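Local coordinates for petrobactin biosynthesis protein AsbB (Bacillus anthracis, PDB 3TO3) that catalyses the ATP-dependent condensation of spermidine with citryl-spermidine intermediates, forming amide bonds on the way to the siderophore petrobactin, at residues N112-L118 with R575-I579; I56-E61 with E106-V110. Numbering follows the deposited sequence.

Contact 1 of 2, residues N112-L118 with R575-I579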
loop_
_atom_site.group_PDB
_atom_site.type_symbol
_atom_site.label_atom_id
_atom_site.label_comp_id
_atom_site.label_asym_id
_atom_site.label_seq_id
_atom_site.Cartn_x
_atom_site.Cartn_y
_atom_site.Cartn_z
ATOM N N ASN B 112 13.419 -22.749 6.075
ATOM C CA ASN B 112 12.373 -21.921 6.685
ATOM C C ASN B 112 12.614 -20.405 6.791
ATOM O O ASN B 112 13.676 -19.955 7.238
ATOM C CB ASN B 112 11.968 -22.471 8.049
ATOM C CG ASN B 112 10.492 -22.283 8.317
ATOM O OD1 ASN B 112 10.077 -21.309 8.954
ATOM N ND2 ASN B 112 9.681 -23.198 7.791
ATOM N N VAL B 113 11.623 -19.620 6.363
ATOM C CA VAL B 113 11.649 -18.176 6.583
ATOM C C VAL B 113 10.298 -17.666 7.110
ATOM O O VAL B 113 9.358 -18.429 7.232
ATOM C CB VAL B 113 12.083 -17.390 5.312
ATOM C CG1 VAL B 113 13.568 -17.645 4.992
ATOM C CG2 VAL B 113 11.202 -17.740 4.107
ATOM N N GLU B 114 10.205 -16.377 7.422
ATOM C CA GLU B 114 8.923 -15.815 7.811
ATOM C C GLU B 114 8.128 -15.522 6.536
ATOM O O GLU B 114 8.532 -14.706 5.699
ATOM C CB GLU B 114 9.111 -14.564 8.695
ATOM C CG GLU B 114 7.821 -13.840 9.056
ATOM C CD GLU B 114 6.885 -14.688 9.911
ATOM O OE1 GLU B 114 7.402 -15.451 10.763
ATOM O OE2 GLU B 114 5.639 -14.588 9.731
ATOM N N GLN B 115 6.991 -16.198 6.421
ATOM C CA GLN B 115 6.133 -16.165 5.240
ATOM C C GLN B 115 5.777 -14.751 4.845
ATOM O O GLN B 115 5.897 -14.355 3.695
ATOM C CB GLN B 115 4.828 -16.900 5.539
ATOM C CG GLN B 115 3.973 -17.081 4.305
ATOM C CD GLN B 115 4.733 -17.796 3.210
ATOM O OE1 GLN B 115 5.237 -18.902 3.420
ATOM N NE2 GLN B 115 4.850 -17.158 2.042
ATOM N N THR B 116 5.303 -14.012 5.835
ATOM C CA THR B 116 5.046 -12.596 5.723
ATOM C C THR B 116 6.225 -11.815 5.115
ATOM O O THR B 116 6.039 -11.037 4.186
ATOM C CB THR B 116 4.724 -12.040 7.120
ATOM O OG1 THR B 116 3.309 -11.985 7.275
ATOM C CG2 THR B 116 5.307 -10.657 7.314
ATOM N N LYS B 117 7.429 -12.011 5.640
ATOM C CA LYS B 117 8.579 -11.283 5.121
ATOM C C LYS B 117 8.869 -11.765 3.703
ATOM O O LYS B 117 9.112 -10.953 2.826
ATOM C CB LYS B 117 9.800 -11.432 6.031
ATOM C CG LYS B 117 9.518 -11.153 7.506
ATOM C CD LYS B 117 9.654 -9.677 7.828
ATOM C CE LYS B 117 11.086 -9.230 7.628
ATOM N NZ LYS B 117 11.359 -7.796 7.952
ATOM N N LEU B 118 8.803 -13.079 3.482
ATOM C CA LEU B 118 8.968 -13.652 2.139
ATOM C C LEU B 118 8.043 -13.013 1.082
ATOM O O LEU B 118 8.472 -12.657 -0.001
ATOM C CB LEU B 118 8.710 -15.157 2.180
ATOM C CG LEU B 118 8.946 -15.872 0.842
ATOM C CD1 LEU B 118 10.364 -15.570 0.358
ATOM C CD2 LEU B 118 8.731 -17.385 0.961
ATOM N N ARG B 575 18.100 -10.013 6.598
ATOM C CA ARG B 575 17.233 -9.146 7.371
ATOM C C ARG B 575 15.819 -9.017 6.777
ATOM O O ARG B 575 14.858 -8.740 7.495
ATOM C CB ARG B 575 17.899 -7.779 7.534
ATOM C CG ARG B 575 17.251 -6.889 8.575
ATOM C CD ARG B 575 18.301 -5.993 9.196
ATOM N NE ARG B 575 19.533 -6.013 8.408
ATOM C CZ ARG B 575 20.709 -5.584 8.852
ATOM N NH1 ARG B 575 21.778 -5.640 8.071
ATOM N NH2 ARG B 575 20.818 -5.105 10.085
ATOM N N ARG B 576 15.701 -9.235 5.470
ATOM C CA ARG B 576 14.434 -9.083 4.767
ATOM C C ARG B 576 13.591 -10.329 4.857
ATOM O O ARG B 576 12.419 -10.301 4.451
ATOM C CB ARG B 576 14.671 -8.800 3.277
ATOM C CG ARG B 576 15.826 -7.878 2.990
ATOM C CD ARG B 576 15.353 -6.534 2.478
ATOM N NE ARG B 576 15.520 -6.431 1.031
ATOM C CZ ARG B 576 16.672 -6.122 0.433
ATOM N NH1 ARG B 576 17.759 -5.882 1.163
ATOM N NH2 ARG B 576 16.745 -6.056 -0.897
ATOM N N LEU B 577 14.203 -11.447 5.262
ATOM C CA LEU B 577 13.459 -12.709 5.439
ATOM C C LEU B 577 13.045 -13.108 6.868
ATOM O O LEU B 577 12.453 -14.169 7.054
ATOM C CB LEU B 577 14.213 -13.863 4.772
ATOM C CG LEU B 577 14.702 -13.482 3.370
ATOM C CD1 LEU B 577 15.789 -14.414 2.937
ATOM C CD2 LEU B 577 13.556 -13.439 2.358
ATOM N N TYR B 578 13.400 -12.312 7.879
ATOM C CA TYR B 578 13.083 -12.672 9.280
ATOM C C TYR B 578 12.560 -11.486 10.076
ATOM O O TYR B 578 13.012 -10.357 9.877
ATOM C CB TYR B 578 14.311 -13.278 9.992
ATOM C CG TYR B 578 14.791 -14.534 9.320
ATOM C CD1 TYR B 578 14.282 -15.780 9.677
ATOM C CD2 TYR B 578 15.702 -14.470 8.287
ATOM C CE1 TYR B 578 14.702 -16.927 9.031
ATOM C CE2 TYR B 578 16.121 -15.605 7.624
ATOM C CZ TYR B 578 15.624 -16.831 7.997
ATOM O OH TYR B 578 16.050 -17.956 7.327
ATOM N N ILE B 579 11.591 -11.731 10.954
ATOM C CA ILE B 579 11.149 -10.698 11.876
ATOM C C ILE B 579 12.283 -10.532 12.871
ATOM O O ILE B 579 12.898 -9.468 13.001
ATOM C CB ILE B 579 9.881 -11.140 12.653
ATOM C CG1 ILE B 579 8.681 -11.382 11.714
ATOM C CG2 ILE B 579 9.548 -10.145 13.765
ATOM C CD1 ILE B 579 7.970 -10.118 11.211
HETATM O O HOH W 1 10.844 -8.414 3.351
#
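How a helix start can anchor a distant loop is seen where N112-L118 meets R575-I579. At N112 the backbone O lies 3.1 Å from the phenolic OH of Y578. V113 then rests CG1 against both L577 and Y578: it is 3.8 Å from CB of L577 and 3.7 Å from CZ of Y578. E114 makes a direct backbone hydrogen bond across the segments, its N donating to O of L577 over 3.2 Å with a nearly straight N-H...O angle of 165°. The same residue is the N-cap of helix 115-138, whose first turn is closed by L118 N bonding to E114 O at 2.8 Å. The loop between strands 566-570 and 585-589, in the FhuF-like part of this IucA/IucC-family synthetase, is thus tied to the start of a helix from the N-terminal region. Beyond its backbone, E114 lays CG 3.7 Å from CG1 of I579. K117, the residue most covered here, runs its aliphatic chain along the loop, with CB 3.3 Å from O of R576 and CD 3.8 Å from CD1 of I579; a water donates to both K117 O and R576 O. R576 itself turns away, its guanidinium bonded to S166 and its side chain about 9 Å from bound ATP. Deeper in, L118 CD1 approaches CD2 of L577 at 4.3 Å, beside F108 and F121.

Contact 2 of 2, residues I56-E61 with E106-V110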
loop_
_atom_site.group_PDB
_atom_site.type_symbol
_atom_site.label_atom_id
_atom_site.label_comp_id
_atom_site.label_asym_id
_atom_site.label_seq_id
_atom_site.Cartn_x
_atom_site.Cartn_y
_atom_site.Cartn_z
ATOM N N ILE B 56 21.170 -25.975 -5.879
ATOM C CA ILE B 56 20.275 -25.517 -4.825
ATOM C C ILE B 56 19.008 -26.349 -4.779
ATOM O O ILE B 56 18.314 -26.503 -5.785
ATOM C CB ILE B 56 19.888 -24.027 -5.015
ATOM C CG1 ILE B 56 21.113 -23.139 -5.083
ATOM C CG2 ILE B 56 18.961 -23.536 -3.905
ATOM C CD1 ILE B 56 20.829 -21.805 -5.796
ATOM N N GLN B 57 18.694 -26.859 -3.596
ATOM C CA GLN B 57 17.508 -27.702 -3.383
ATOM C C GLN B 57 16.208 -26.901 -3.290
ATOM O O GLN B 57 16.176 -25.820 -2.712
ATOM C CB GLN B 57 17.675 -28.481 -2.079
ATOM C CG GLN B 57 18.777 -29.512 -2.086
ATOM C CD GLN B 57 18.525 -30.615 -3.102
ATOM O OE1 GLN B 57 17.380 -31.048 -3.299
ATOM N NE2 GLN B 57 19.595 -31.067 -3.767
ATOM N N GLY B 58 15.125 -27.455 -3.813
ATOM C CA GLY B 58 13.797 -26.901 -3.563
ATOM C C GLY B 58 12.730 -27.992 -3.613
ATOM O O GLY B 58 13.042 -29.174 -3.806
ATOM N N LEU B 59 11.472 -27.601 -3.419
ATOM C CA LEU B 59 10.330 -28.506 -3.542
ATOM C C LEU B 59 9.228 -27.764 -4.268
ATOM O O LEU B 59 8.986 -26.595 -3.976
ATOM C CB LEU B 59 9.798 -28.909 -2.163
ATOM C CG LEU B 59 10.586 -29.886 -1.300
ATOM C CD1 LEU B 59 9.891 -30.048 0.077
ATOM C CD2 LEU B 59 10.735 -31.240 -1.993
ATOM N N ASP B 60 8.554 -28.426 -5.206
ATOM C CA ASP B 60 7.446 -27.786 -5.906
ATOM C C ASP B 60 6.196 -27.862 -5.057
ATOM O O ASP B 60 6.237 -28.357 -3.940
ATOM C CB ASP B 60 7.230 -28.353 -7.313
ATOM C CG ASP B 60 6.843 -29.815 -7.320
ATOM O OD1 ASP B 60 6.420 -30.362 -6.276
ATOM O OD2 ASP B 60 6.932 -30.418 -8.409
ATOM N N GLU B 61 5.085 -27.353 -5.565
ATOM C CA GLU B 61 3.878 -27.286 -4.749
ATOM C C GLU B 61 3.285 -28.662 -4.412
ATOM O O GLU B 61 2.566 -28.814 -3.426
ATOM C CB GLU B 61 2.845 -26.348 -5.383
ATOM C CG GLU B 61 2.770 -26.407 -6.896
ATOM C CD GLU B 61 1.668 -25.521 -7.454
ATOM O OE1 GLU B 61 1.437 -25.579 -8.681
ATOM O OE2 GLU B 61 1.034 -24.772 -6.671
ATOM N N GLU B 106 10.000 -22.229 -4.013
ATOM C CA GLU B 106 10.495 -23.607 -4.024
ATOM C C GLU B 106 11.707 -23.774 -3.099
ATOM O O GLU B 106 11.802 -24.717 -2.334
ATOM C CB GLU B 106 10.767 -24.075 -5.464
ATOM C CG GLU B 106 9.504 -23.977 -6.320
ATOM C CD GLU B 106 9.583 -24.652 -7.690
ATOM O OE1 GLU B 106 10.666 -24.652 -8.300
ATOM O OE2 GLU B 106 8.538 -25.177 -8.160
ATOM N N VAL B 107 12.620 -22.824 -3.154
ATOM C CA VAL B 107 13.777 -22.832 -2.286
ATOM C C VAL B 107 13.427 -22.702 -0.797
ATOM O O VAL B 107 14.069 -23.299 0.056
ATOM C CB VAL B 107 14.746 -21.718 -2.763
ATOM C CG1 VAL B 107 15.709 -21.300 -1.675
ATOM C CG2 VAL B 107 15.465 -22.219 -3.979
ATOM N N PHE B 108 12.393 -21.936 -0.480
ATOM C CA PHE B 108 11.987 -21.775 0.915
ATOM C C PHE B 108 10.941 -22.787 1.443
ATOM O O PHE B 108 10.430 -22.650 2.566
ATOM C CB PHE B 108 11.695 -20.306 1.254
ATOM C CG PHE B 108 12.928 -19.419 1.155
ATOM C CD1 PHE B 108 14.043 -19.663 1.950
ATOM C CD2 PHE B 108 12.986 -18.368 0.263
ATOM C CE1 PHE B 108 15.187 -18.871 1.856
ATOM C CE2 PHE B 108 14.140 -17.559 0.166
ATOM C CZ PHE B 108 15.237 -17.817 0.964
ATOM N N ARG B 109 10.600 -23.784 0.626
ATOM C CA ARG B 109 9.873 -24.929 1.156
ATOM C C ARG B 109 10.868 -25.839 1.897
ATOM O O ARG B 109 10.516 -26.574 2.808
ATOM C CB ARG B 109 9.163 -25.710 0.055
ATOM C CG ARG B 109 7.983 -25.005 -0.542
ATOM C CD ARG B 109 6.966 -25.992 -1.161
ATOM N NE ARG B 109 5.821 -25.243 -1.676
ATOM C CZ ARG B 109 5.821 -24.555 -2.816
ATOM N NH1 ARG B 109 6.898 -24.542 -3.598
ATOM N NH2 ARG B 109 4.734 -23.889 -3.184
ATOM N N VAL B 110 12.114 -25.813 1.453
ATOM C CA VAL B 110 13.181 -26.554 2.087
ATOM C C VAL B 110 13.762 -25.805 3.276
ATOM O O VAL B 110 14.023 -26.389 4.315
ATOM C CB VAL B 110 14.282 -26.860 1.058
ATOM C CG1 VAL B 110 15.485 -27.468 1.726
ATOM C CG2 VAL B 110 13.735 -27.774 -0.046
HETATM O O HOH W 2 17.309 -24.433 -0.184
#
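R109 lays its guanidinium against the chain where strand 52-59 runs out, with CB of E61 and C of D60 over one face and O of L59 at its edge. Its NH1 donates to O of L59 over 3.0 Å. The strand answers with a bond of its own: L59 N donates to O of E106 at 3.1 Å. Two hydrogen bonds at one residue, L59, thus join the end of the strand to the helix, its N meeting a main-chain carbonyl and its O a side chain.

The close approach is consistent with the lack of a side chain at G58. Its CA sits 3.2 Å from O of E106 and 3.6 Å from CG2 of V110, and a CB there would point at the helix and lie tight against that same carbonyl. The segment axes approach to 5.2 Å and cross almost perpendicularly, at 91°. On one side of the glycine, I56 CG2 packs 3.7 Å from CG2 of V107; on the other, L59 CG lies 4.0 Å from CG2 of V110. A water donates to O of Q57 and, weakly, to O of V107.

E106 also turns its carboxylate to Y68 and R89, on two other strands of the antiparallel sheet. Strand 52-59 pairs with 65-74, through I56 with Y68 and G58 with V66, while helix 100-110 packs across the sheet and helix 18-37 reaches I56 through V32 and F108 through L35.

Overall arrangement
Contact 2 closes before contact 1 opens along the chain, and their centres lie 15 Å apart on the same side of the chain's centre. Helix 100-110, which contact 2 sets against the antiparallel sheet of the N-terminal region, is followed directly by helix 115-138, whose start forms contact 1. F108 joins the two: it points away from strand 52-59, and its ring packs against V113, L118 and L577. A continuous path of packing therefore runs from the peripheral sheet, through consecutive helices, to a loop of the FhuF-like region not far from bound ATP, illustrating how sequence-distant parts of a synthetase are assembled into one body.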